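Local coordinates for Lmo0181 protein (Listeria monocytogenes serovar 1/2a, PDB 5F7V) that binds the cyclic glucan cycloalternan as the extracellular substrate-binding lipoprotein of an ABC transporter, probably delivering it for uptake into the cell, at residues 281-286 against 318-323. Sequence-based numbering, arbitrary orientation.
Sequences FANGIG and NWELPA. With GLC (alpha-D-glucopyranose), chain B.
In the cycloalternan pocket of this solute-binding protein, Asn283 from segment 281-286 of strand 278-287 and Glu320 from the segment 318-323 converge on the same hydroxyl of one glucose unit. The amide nitrogen of Asn283 gives a nearly straight hydrogen bond to the sugar, ND2 to GLC O2 2.8 Å, with an N-H...O angle of 164°. GLC O2 in turn donates to the carboxylate, OE2 of Glu320 lying 2.6 Å away, so the hydroxyl accepts from the amide while it donates to the acid. The other end of the amide takes the neighbouring hydroxyl, GLC O3 donating to Asn283 OD1 at 2.7 Å, and this pair of bonds fixes which way round the amide is turned. The two side chains cross at about a right angle, yet amide and carboxylate planes are only 28° apart, and Asn283 ND2 comes within 3.3 Å of Glu320 OE1. Glu320 reaches the sugar through a chain extended beyond CG (chi2 -169°). Two residues before Asn283, one face of the Phe281 ring packs against the same glucose, whose C6 lies over the ring centre, 4.0 Å above its plane, a CH-pi type of packing common in sugar sites. Ser126 OG hydrogen-bonds Glu320 OE1 and, weakly, Asn283 ND2, a second-shell hydroxyl that probably helps to position both. Strand 278-287 pairs antiparallel with strands 71-75 and 119-135, and the short strand 321-322, which follows helix 308-316, also joins 119-135; that long strand therefore links the two sugar-binding segments.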
loop_
_atom_site.group_PDB
_atom_site.type_symbol
_atom_site.label_atom_id
_atom_site.label_comp_id
_atom_site.label_asym_id
_atom_site.label_seq_id
_atom_site.Cartn_x
_atom_site.Cartn_y
_atom_site.Cartn_z
ATOM N N PHE A 281 4.294 1.871 -2.828
ATOM C CA PHE A 281 3.417 0.786 -3.285
ATOM C C PHE A 281 3.015 1.067 -4.716
ATOM O O PHE A 281 2.988 2.193 -5.160
ATOM C CB PHE A 281 2.207 0.690 -2.351
ATOM C CG PHE A 281 2.546 0.228 -0.968
ATOM C CD1 PHE A 281 3.153 -1.010 -0.776
ATOM C CD2 PHE A 281 2.207 0.984 0.123
ATOM C CE1 PHE A 281 3.472 -1.429 0.493
ATOM C CE2 PHE A 281 2.535 0.561 1.399
ATOM C CZ PHE A 281 3.154 -0.651 1.586
ATOM N N ALA A 282 2.651 0.019 -5.426
ATOM C CA ALA A 282 2.146 0.154 -6.783
ATOM C C ALA A 282 1.211 -0.956 -7.126
ATOM O O ALA A 282 1.432 -2.088 -6.705
ATOM C CB ALA A 282 3.266 0.173 -7.809
ATOM N N ASN A 283 0.151 -0.634 -7.852
ATOM C CA ASN A 283 -0.741 -1.656 -8.398
ATOM C C ASN A 283 -0.577 -1.761 -9.890
ATOM O O ASN A 283 -0.335 -0.747 -10.545
ATOM C CB ASN A 283 -2.174 -1.279 -8.060
ATOM C CG ASN A 283 -2.387 -1.265 -6.548
ATOM O OD1 ASN A 283 -1.978 -2.186 -5.868
ATOM N ND2 ASN A 283 -3.055 -0.230 -6.031
ATOM N N GLY A 284 -0.738 -2.969 -10.393
ATOM C CA GLY A 284 -0.585 -3.280 -11.809
ATOM C C GLY A 284 -1.701 -4.184 -12.241
ATOM O O GLY A 284 -2.349 -4.828 -11.412
ATOM N N ILE A 285 -1.924 -4.249 -13.538
ATOM C CA ILE A 285 -2.921 -5.153 -14.111
ATOM C C ILE A 285 -2.181 -6.149 -14.971
ATOM O O ILE A 285 -1.408 -5.801 -15.857
ATOM C CB ILE A 285 -3.985 -4.386 -14.887
ATOM C CG1 ILE A 285 -4.710 -3.428 -13.955
ATOM C CG2 ILE A 285 -4.911 -5.349 -15.579
ATOM C CD1 ILE A 285 -5.686 -2.503 -14.651
ATOM N N GLY A 286 -2.430 -7.412 -14.643
ATOM C CA GLY A 286 -1.924 -8.567 -15.350
ATOM C C GLY A 286 -2.981 -9.185 -16.238
ATOM O O GLY A 286 -4.161 -8.967 -16.032
ATOM N N ASN A 318 -8.723 11.580 -6.207
ATOM C CA ASN A 318 -7.666 11.344 -5.221
ATOM C C ASN A 318 -7.315 9.874 -5.101
ATOM O O ASN A 318 -6.883 9.447 -4.030
ATOM C CB ASN A 318 -8.055 11.875 -3.845
ATOM C CG ASN A 318 -8.289 13.365 -3.837
ATOM O OD1 ASN A 318 -7.389 14.139 -4.156
ATOM N ND2 ASN A 318 -9.487 13.775 -3.444
ATOM N N TRP A 319 -7.496 9.102 -6.172
ATOM C CA TRP A 319 -7.389 7.639 -6.099
ATOM C C TRP A 319 -5.955 7.207 -6.317
ATOM O O TRP A 319 -5.555 6.809 -7.395
ATOM C CB TRP A 319 -8.389 7.001 -7.051
ATOM C CG TRP A 319 -8.330 5.508 -7.045
ATOM C CD1 TRP A 319 -7.835 4.691 -6.067
ATOM C CD2 TRP A 319 -8.761 4.659 -8.109
ATOM N NE1 TRP A 319 -7.961 3.391 -6.469
ATOM C CE2 TRP A 319 -8.513 3.334 -7.721
ATOM C CE3 TRP A 319 -9.339 4.894 -9.362
ATOM C CZ2 TRP A 319 -8.805 2.254 -8.564
ATOM C CZ3 TRP A 319 -9.639 3.807 -10.170
ATOM C CH2 TRP A 319 -9.371 2.508 -9.768
ATOM N N GLU A 320 -5.161 7.330 -5.260
ATOM C CA GLU A 320 -3.705 7.105 -5.332
ATOM C C GLU A 320 -3.143 8.080 -6.365
ATOM O O GLU A 320 -3.664 9.183 -6.486
ATOM C CB GLU A 320 -3.344 5.651 -5.578
ATOM C CG GLU A 320 -3.924 4.749 -4.482
ATOM C CD GLU A 320 -3.419 3.332 -4.494
ATOM O OE1 GLU A 320 -2.644 2.944 -5.431
ATOM O OE2 GLU A 320 -3.846 2.614 -3.563
ATOM N N LEU A 321 -2.085 7.732 -7.084
ATOM C CA LEU A 321 -1.483 8.555 -8.129
ATOM C C LEU A 321 -1.433 7.742 -9.395
ATOM O O LEU A 321 -1.163 6.559 -9.357
ATOM C CB LEU A 321 -0.077 9.015 -7.695
ATOM C CG LEU A 321 -0.011 9.989 -6.512
ATOM C CD1 LEU A 321 1.434 10.140 -6.068
ATOM C CD2 LEU A 321 -0.618 11.323 -6.862
ATOM N N PRO A 322 -1.677 8.382 -10.539
ATOM C CA PRO A 322 -1.512 7.721 -11.831
ATOM C C PRO A 322 -0.049 7.456 -12.127
ATOM O O PRO A 322 0.845 8.061 -11.565
ATOM C CB PRO A 322 -2.120 8.721 -12.798
ATOM C CG PRO A 322 -1.782 10.036 -12.165
ATOM C CD PRO A 322 -1.898 9.833 -10.687
ATOM N N ALA A 323 0.172 6.491 -12.998
ATOM C CA ALA A 323 1.521 6.213 -13.433
ATOM C C ALA A 323 2.194 7.331 -14.210
ATOM O O ALA A 323 3.406 7.477 -14.151
ATOM C CB ALA A 323 1.541 4.950 -14.232
HETATM C C1 GLC B . -2.871 -0.174 -0.872
HETATM C C2 GLC B . -2.184 -0.152 -2.218
HETATM C C3 GLC B . -1.523 -1.491 -2.491
HETATM C C4 GLC B . -0.634 -1.899 -1.322
HETATM C C5 GLC B . -1.438 -1.907 -0.029
HETATM C C6 GLC B . -0.582 -2.187 1.200
HETATM O O2 GLC B . -3.155 0.161 -3.223
HETATM O O3 GLC B . -0.725 -1.345 -3.662
HETATM O O4 GLC B . -0.193 -3.240 -1.560
HETATM O O5 GLC B . -2.003 -0.593 0.174
HETATM O O6 GLC B . -1.476 -1.965 2.315
#